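Local atomic coordinates of uncharacterized protein (Arthrobacter sp., PDB entry 3BL4), a protein that is of unknown function but belongs to a STAS-clan family and assembles as a pair of identical chains. Residues 12-17 against 45-50; 24-29 against 38-43. One frame throughout, in Å; residues are numbered along the deposited sequence.

Contact 1. Residues 12-17 against 45-50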
ATOM      1  N   ALA A  12      -0.019  -9.087  20.468  1.00 41.58           N
ATOM      2  CA  ALA A  12       0.124  -8.616  19.081  1.00 41.12           C
ATOM      3  C   ALA A  12      -0.209  -7.125  18.940  1.00 39.60           C
ATOM      4  O   ALA A  12      -0.508  -6.658  17.836  1.00 40.29           O
ATOM      5  CB  ALA A  12      -0.755  -9.470  18.131  1.00 41.90           C
ATOM      6  N   GLY A  13      -0.142  -6.398  20.061  1.00 37.16           N
ATOM      7  CA  GLY A  13      -0.617  -5.012  20.152  1.00 35.22           C
ATOM      8  C   GLY A  13      -2.053  -4.819  19.666  1.00 33.49           C
ATOM      9  O   GLY A  13      -2.365  -3.794  19.064  1.00 33.87           O
ATOM     10  N   LEU A  14      -2.920  -5.801  19.919  1.00 28.89           N
ATOM     11  CA  LEU A  14      -4.268  -5.803  19.357  1.00 27.19           C
ATOM     12  C   LEU A  14      -5.304  -6.012  20.459  1.00 25.98           C
ATOM     13  O   LEU A  14      -5.142  -6.901  21.289  1.00 25.80           O
ATOM     14  CB  LEU A  14      -4.391  -6.882  18.265  1.00 24.98           C
ATOM     15  CG  LEU A  14      -5.749  -7.116  17.583  1.00 27.45           C
ATOM     16  CD1 LEU A  14      -6.267  -5.892  16.811  1.00 23.36           C
ATOM     17  CD2 LEU A  14      -5.648  -8.309  16.664  1.00 26.05           C
ATOM     18  N   THR A  15      -6.344  -5.171  20.458  1.00 24.01           N
ATOM     19  CA  THR A  15      -7.467  -5.274  21.375  1.00 24.13           C
ATOM     20  C   THR A  15      -8.777  -4.909  20.657  1.00 24.70           C
ATOM     21  O   THR A  15      -8.781  -4.071  19.766  1.00 25.01           O
ATOM     22  CB  THR A  15      -7.289  -4.344  22.591  1.00 25.07           C
ATOM     23  OG1 THR A  15      -7.343  -2.986  22.164  1.00 29.89           O
ATOM     24  CG2 THR A  15      -5.957  -4.585  23.310  1.00 24.90           C
ATOM     25  N   LEU A  16      -9.868  -5.595  21.009  1.00 24.94           N
ATOM     26  CA  LEU A  16     -11.226  -5.175  20.643  1.00 24.80           C
ATOM     27  C   LEU A  16     -11.836  -4.585  21.900  1.00 25.49           C
ATOM     28  O   LEU A  16     -11.991  -5.288  22.909  1.00 27.09           O
ATOM     29  CB  LEU A  16     -12.082  -6.344  20.130  1.00 23.84           C
ATOM     30  CG  LEU A  16     -13.557  -6.054  19.802  1.00 24.91           C
ATOM     31  CD1 LEU A  16     -13.704  -5.077  18.641  1.00 24.56           C
ATOM     32  CD2 LEU A  16     -14.348  -7.341  19.532  1.00 24.54           C
ATOM     33  N   GLY A  17     -12.164  -3.300  21.839  1.00 26.16           N
ATOM     34  CA  GLY A  17     -12.709  -2.585  22.986  1.00 27.30           C
ATOM     35  C   GLY A  17     -14.169  -2.888  23.247  1.00 28.76           C
ATOM     36  O   GLY A  17     -14.880  -3.426  22.384  1.00 28.55           O
ATOM     37  N   ASN A  45      -8.210 -10.309  11.843  1.00 28.12           N
ATOM     38  CA  ASN A  45      -9.253 -11.169  11.285  1.00 28.89           C
ATOM     39  C   ASN A  45      -9.548 -12.338  12.202  1.00 27.62           C
ATOM     40  O   ASN A  45     -10.699 -12.653  12.403  1.00 27.11           O
ATOM     41  CB  ASN A  45      -8.885 -11.668   9.871  1.00 28.61           C
ATOM     42  CG  ASN A  45      -8.913 -10.553   8.821  1.00 29.44           C
ATOM     43  OD1 ASN A  45      -9.638  -9.568   8.971  1.00 27.48           O
ATOM     44  ND2 ASN A  45      -8.118 -10.710   7.754  1.00 18.79           N
ATOM     45  N   GLN A  46      -8.518 -12.958  12.767  1.00 27.85           N
ATOM     46  CA  GLN A  46      -8.722 -14.066  13.702  1.00 30.01           C
ATOM     47  C   GLN A  46      -9.469 -13.613  14.964  1.00 30.41           C
ATOM     48  O   GLN A  46     -10.315 -14.338  15.481  1.00 32.12           O
ATOM     49  CB  GLN A  46      -7.391 -14.707  14.078  1.00 28.44           C
ATOM     50  CG  GLN A  46      -6.698 -15.437  12.938  1.00 31.24           C
ATOM     51  CD  GLN A  46      -5.336 -16.008  13.347  1.00 31.41           C
ATOM     52  OE1 GLN A  46      -4.655 -15.462  14.214  1.00 30.62           O
ATOM     53  NE2 GLN A  46      -4.949 -17.123  12.728  1.00 31.81           N
ATOM     54  N   LEU A  47      -9.176 -12.408  15.444  1.00 29.72           N
ATOM     55  CA  LEU A  47      -9.854 -11.874  16.631  1.00 29.27           C
ATOM     56  C   LEU A  47     -11.306 -11.569  16.326  1.00 29.91           C
ATOM     57  O   LEU A  47     -12.164 -11.803  17.155  1.00 30.66           O
ATOM     58  CB  LEU A  47      -9.140 -10.619  17.149  1.00 28.95           C
ATOM     59  CG  LEU A  47      -9.773  -9.813  18.281  1.00 30.28           C
ATOM     60  CD1 LEU A  47     -10.064 -10.717  19.468  1.00 26.14           C
ATOM     61  CD2 LEU A  47      -8.867  -8.668  18.677  1.00 29.36           C
ATOM     62  N   CYS A  48     -11.579 -11.032  15.141  1.00 31.61           N
ATOM     63  CA  CYS A  48     -12.930 -10.596  14.779  1.00 32.01           C
ATOM     64  C   CYS A  48     -13.867 -11.760  14.483  1.00 33.44           C
ATOM     65  O   CYS A  48     -15.071 -11.678  14.739  1.00 32.12           O
ATOM     66  CB  CYS A  48     -12.883  -9.689  13.559  1.00 31.51           C
ATOM     67  SG  CYS A  48     -12.273  -8.033  13.892  1.00 28.91           S
ATOM     68  N   GLY A  49     -13.307 -12.824  13.923  1.00 33.83           N
ATOM     69  CA  GLY A  49     -14.094 -13.965  13.512  1.00 35.33           C
ATOM     70  C   GLY A  49     -15.101 -13.507  12.488  1.00 36.08           C
ATOM     71  O   GLY A  49     -14.723 -12.913  11.480  1.00 36.46           O
ATOM     72  N   ASP A  50     -16.378 -13.758  12.766  1.00 38.44           N
ATOM     73  CA  ASP A  50     -17.475 -13.464  11.829  1.00 39.99           C
ATOM     74  C   ASP A  50     -17.920 -12.012  11.839  1.00 39.03           C
ATOM     75  O   ASP A  50     -18.650 -11.582  10.938  1.00 39.63           O
ATOM     76  CB  ASP A  50     -18.702 -14.339  12.148  1.00 42.12           C
ATOM     77  CG  ASP A  50     -18.564 -15.760  11.621  1.00 46.56           C
ATOM     78  OD1 ASP A  50     -18.159 -15.916  10.443  1.00 51.55           O
ATOM     79  OD2 ASP A  50     -18.864 -16.714  12.382  1.00 50.63           O
TER
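The flat peptide unit joining Thr15 to Leu16 turns one face to Leu47: CD2 of Leu47 lies over that face, 4.2 Å from Thr15 C and 4.0 Å from Leu16 N. The displacement from Thr15 C runs mostly along the peptide normal, so the methyl sits above the plane and not beside it. Leu16, at one end of the unit, and Leu14, one residue before it, both bring side-chain carbons to the same methyl. Leu14 meets Leu47 tip to tip, with CG of Leu14 3.7 Å and its CD2 3.8 Å from Leu47 CD2. Leu16 approaches less closely, its CB 4.2 Å from Leu47 CD2. With CG of Leu47 anti to the backbone N (chi1 173°), the isobutyl group is carried off the last helical turn onto the strand. Contact is purely apolar and lies at the surface, burying 171 Å² in all, and Leu22 of the adjoining strand also touches both Leu16 and Leu47. The helix ends at Cys48, and Gly49, with positive phi (60°), is the first residue beyond it. Asn45, one helical turn from Gly49, instead hydrogen-bonds through OD1 and ND2 to Gln78 N and Pro76 O of the second subunit. Here the C-terminal end of helix 34-48 packs on edge strand 14-16 of a mixed three-stranded sheet, an alpha/beta layer consistent with STAS-clan membership.

Contact 2. Residues 24-29 against 38-43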
ATOM      1  N   LEU A  24      -5.226  -1.514  16.831  1.00 25.95           N
ATOM      2  CA  LEU A  24      -3.991  -2.201  16.456  1.00 24.82           C
ATOM      3  C   LEU A  24      -2.774  -1.283  16.611  1.00 25.76           C
ATOM      4  O   LEU A  24      -2.724  -0.192  16.052  1.00 22.42           O
ATOM      5  CB  LEU A  24      -4.084  -2.698  15.008  1.00 24.17           C
ATOM      6  CG  LEU A  24      -2.857  -3.396  14.401  1.00 28.15           C
ATOM      7  CD1 LEU A  24      -2.479  -4.689  15.135  1.00 23.10           C
ATOM      8  CD2 LEU A  24      -3.084  -3.634  12.908  1.00 23.59           C
ATOM      9  N   THR A  25      -1.778  -1.751  17.357  1.00 27.08           N
ATOM     10  CA  THR A  25      -0.506  -1.060  17.437  1.00 27.05           C
ATOM     11  C   THR A  25       0.373  -1.590  16.316  1.00 26.76           C
ATOM     12  O   THR A  25       0.846  -2.726  16.367  1.00 26.03           O
ATOM     13  CB  THR A  25       0.154  -1.240  18.820  1.00 27.09           C
ATOM     14  OG1 THR A  25      -0.550  -0.434  19.767  1.00 31.21           O
ATOM     15  CG2 THR A  25       1.610  -0.790  18.798  1.00 29.58           C
ATOM     16  N   TRP A  26       0.526  -0.770  15.278  1.00 25.99           N
ATOM     17  CA  TRP A  26       1.306  -1.121  14.108  1.00 26.22           C
ATOM     18  C   TRP A  26       1.854   0.161  13.492  1.00 27.63           C
ATOM     19  O   TRP A  26       1.104   1.094  13.300  1.00 28.51           O
ATOM     20  CB  TRP A  26       0.487  -1.887  13.038  1.00 25.51           C
ATOM     21  CG  TRP A  26       1.397  -2.296  11.918  1.00 25.19           C
ATOM     22  CD1 TRP A  26       2.170  -3.426  11.859  1.00 24.05           C
ATOM     23  CD2 TRP A  26       1.737  -1.518  10.758  1.00 22.35           C
ATOM     24  NE1 TRP A  26       2.938  -3.408  10.722  1.00 25.04           N
ATOM     25  CE2 TRP A  26       2.694  -2.247  10.032  1.00 20.68           C
ATOM     26  CE3 TRP A  26       1.316  -0.276  10.262  1.00 24.37           C
ATOM     27  CZ2 TRP A  26       3.233  -1.778   8.820  1.00 25.12           C
ATOM     28  CZ3 TRP A  26       1.856   0.186   9.059  1.00 24.95           C
ATOM     29  CH2 TRP A  26       2.794  -0.563   8.357  1.00 24.10           C
ATOM     30  N   PRO A  27       3.168   0.212  13.197  1.00 29.58           N
ATOM     31  CA  PRO A  27       4.176  -0.794  13.510  1.00 31.74           C
ATOM     32  C   PRO A  27       4.537  -0.706  14.980  1.00 34.06           C
ATOM     33  O   PRO A  27       4.240   0.298  15.624  1.00 34.56           O
ATOM     34  CB  PRO A  27       5.371  -0.399  12.627  1.00 30.67           C
ATOM     35  CG  PRO A  27       4.940   0.728  11.829  1.00 27.75           C
ATOM     36  CD  PRO A  27       3.770   1.351  12.506  1.00 29.09           C
ATOM     37  N   ARG A  28       5.145  -1.758  15.506  1.00 38.82           N
ATOM     38  CA  ARG A  28       5.508  -1.793  16.915  1.00 42.85           C
ATOM     39  C   ARG A  28       6.762  -0.943  17.183  1.00 45.14           C
ATOM     40  O   ARG A  28       6.930  -0.420  18.289  1.00 46.76           O
ATOM     41  CB  ARG A  28       5.716  -3.243  17.376  1.00 43.75           C
ATOM     42  CG  ARG A  28       4.454  -4.119  17.286  1.00 47.28           C
ATOM     43  CD  ARG A  28       3.463  -3.850  18.421  1.00 46.16           C
ATOM     44  N   GLY A  29       7.627  -0.813  16.175  1.00 46.15           N
ATOM     45  CA  GLY A  29       8.830   0.020  16.273  1.00 47.50           C
ATOM     46  C   GLY A  29       9.271   0.598  14.938  1.00 48.54           C
ATOM     47  O   GLY A  29       8.437   0.936  14.093  1.00 48.03           O
ATOM     48  N   GLU A  38       1.119  -7.989   6.960  1.00 27.89           N
ATOM     49  CA  GLU A  38       0.180  -9.077   6.676  1.00 32.27           C
ATOM     50  C   GLU A  38      -0.212  -9.835   7.944  1.00 30.81           C
ATOM     51  O   GLU A  38      -1.382 -10.186   8.128  1.00 30.76           O
ATOM     52  CB  GLU A  38       0.767 -10.110   5.704  1.00 31.17           C
ATOM     53  CG  GLU A  38       0.749  -9.727   4.242  1.00 39.85           C
ATOM     54  CD  GLU A  38       1.681 -10.621   3.404  1.00 39.82           C
ATOM     55  OE1 GLU A  38       1.503 -11.868   3.454  1.00 49.47           O
ATOM     56  OE2 GLU A  38       2.593 -10.082   2.727  1.00 47.23           O
ATOM     57  N   ARG A  39       0.772 -10.119   8.798  1.00 29.67           N
ATOM     58  CA  ARG A  39       0.517 -10.862  10.018  1.00 29.65           C
ATOM     59  C   ARG A  39      -0.408 -10.065  10.921  1.00 27.73           C
ATOM     60  O   ARG A  39      -1.287 -10.630  11.557  1.00 24.70           O
ATOM     61  CB  ARG A  39       1.816 -11.188  10.755  1.00 30.80           C
ATOM     62  CG  ARG A  39       1.649 -12.192  11.918  1.00 35.85           C
ATOM     63  CD  ARG A  39       2.950 -12.961  12.213  1.00 38.48           C
ATOM     64  NE  ARG A  39       4.126 -12.070  12.278  1.00 52.76           N
ATOM     65  CZ  ARG A  39       5.183 -12.091  11.452  1.00 54.23           C
ATOM     66  NH1 ARG A  39       5.296 -12.982  10.462  1.00 54.51           N
ATOM     67  NH2 ARG A  39       6.157 -11.205  11.626  1.00 53.16           N
ATOM     68  N   ALA A  40      -0.214  -8.750  10.965  1.00 25.96           N
ATOM     69  CA  ALA A  40      -1.057  -7.889  11.783  1.00 26.36           C
ATOM     70  C   ALA A  40      -2.518  -7.971  11.360  1.00 26.31           C
ATOM     71  O   ALA A  40      -3.392  -7.998  12.212  1.00 26.02           O
ATOM     72  CB  ALA A  40      -0.563  -6.443  11.747  1.00 24.98           C
HETATM   73  N   MSE A  41      -2.780  -8.017  10.051  1.00 27.54           N
HETATM   74  CA  MSE A  41      -4.155  -8.102   9.563  1.00 29.64           C
HETATM   75  C   MSE A  41      -4.730  -9.499   9.815  1.00 29.87           C
HETATM   76  O   MSE A  41      -5.927  -9.632  10.096  1.00 29.23           O
HETATM   77  CB  MSE A  41      -4.251  -7.748   8.083  1.00 30.05           C
HETATM   78  CG  MSE A  41      -5.688  -7.784   7.543  1.00 32.68           C
HETATM   79 SE   MSE A  41      -6.784  -6.349   8.266  0.75 37.51          SE
HETATM   80  CE  MSE A  41      -6.213  -5.010   7.158  1.00 24.70           C
ATOM     81  N   LEU A  42      -3.882 -10.528   9.728  1.00 28.97           N
ATOM     82  CA  LEU A  42      -4.312 -11.900  10.024  1.00 29.92           C
ATOM     83  C   LEU A  42      -4.839 -11.981  11.444  1.00 27.37           C
ATOM     84  O   LEU A  42      -5.881 -12.550  11.671  1.00 28.89           O
ATOM     85  CB  LEU A  42      -3.178 -12.922   9.836  1.00 29.67           C
ATOM     86  CG  LEU A  42      -3.502 -14.351  10.290  1.00 28.18           C
ATOM     87  CD1 LEU A  42      -4.669 -14.908   9.497  1.00 37.68           C
ATOM     88  CD2 LEU A  42      -2.279 -15.267  10.160  1.00 34.12           C
ATOM     89  N   ARG A  43      -4.109 -11.388  12.382  1.00 26.65           N
ATOM     90  CA  ARG A  43      -4.496 -11.376  13.792  1.00 27.05           C
ATOM     91  C   ARG A  43      -5.788 -10.589  14.037  1.00 25.58           C
ATOM     92  O   ARG A  43      -6.583 -10.961  14.887  1.00 24.00           O
ATOM     93  CB  ARG A  43      -3.366 -10.805  14.663  1.00 26.64           C
ATOM     94  CG  ARG A  43      -2.029 -11.568  14.606  1.00 30.11           C
ATOM     95  CD  ARG A  43      -2.150 -13.072  14.937  1.00 36.06           C
ATOM     96  NE  ARG A  43      -2.682 -13.308  16.282  1.00 38.64           N
ATOM     97  CZ  ARG A  43      -1.998 -13.170  17.426  1.00 45.47           C
ATOM     98  NH1 ARG A  43      -0.716 -12.800  17.447  1.00 43.50           N
ATOM     99  NH2 ARG A  43      -2.612 -13.400  18.577  1.00 45.09           N
TER
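Leu24 and Ala40 meet where strand 22-25 faces helix 34-48, the first strand and the helix of a beta-alpha-beta unit completed by strand 53-58. At the start of the first segment, the CB of Leu24 points toward the helix, and with CG anti to the backbone N (chi1 177°) the side chain extends so that its CD2 comes to 3.9 Å from Ala40 CB. Its backbone meanwhile bonds to Leu56 and Asp58, fixing its place beside the parallel strand. Two residues on, Trp26 comes to the same methyl: CD1 of its indole is 4.1 Å from Ala40 CB. At Ala40 CB the directions to Leu24 CD2 and Trp26 CD1 are about 84° apart, so the small Ala40 side chain is shared by two large neighbours at roughly a right angle. The pairing is apolar and buries 108 Å², more than half of it on Ala40, whose small size lets the backbones come near, with 7.5 Å between the CA atoms of Trp26 and Ala40. The second subunit adds to this core, its Phe98 packing on Leu24 and meeting the Trp26 ring with planes at about 45°. Last in the walk comes Pro27, which follows a cis peptide bond; its ring folds back on the indole, and CG of Pro27 sits 3.9 Å above the plane of the Trp26 ring, over its centre.

How the contacts relate
Contacts 1 and 2 fasten the same helix, 34-48, to two neighbouring strands of one sheet, and their centres are 11 Å apart. Along the chain contact 2 is nested within the loop that contact 1 closes. The strands run antiparallel, and a probable hydrogen bond of 2.7 Å from Thr25 N to Gly13 O connects a residue of each contact. The helix side is joined as well: Leu14 CD2 packs 3.3 Å from Arg43 O, and Ala12 CB lies 3.4 Å from Arg43 NH1. Contact 1 is superficial, contact 2 buried, yet both touch the second subunit. With the function unknown, neither contact can be assigned to an active site or ligand pocket.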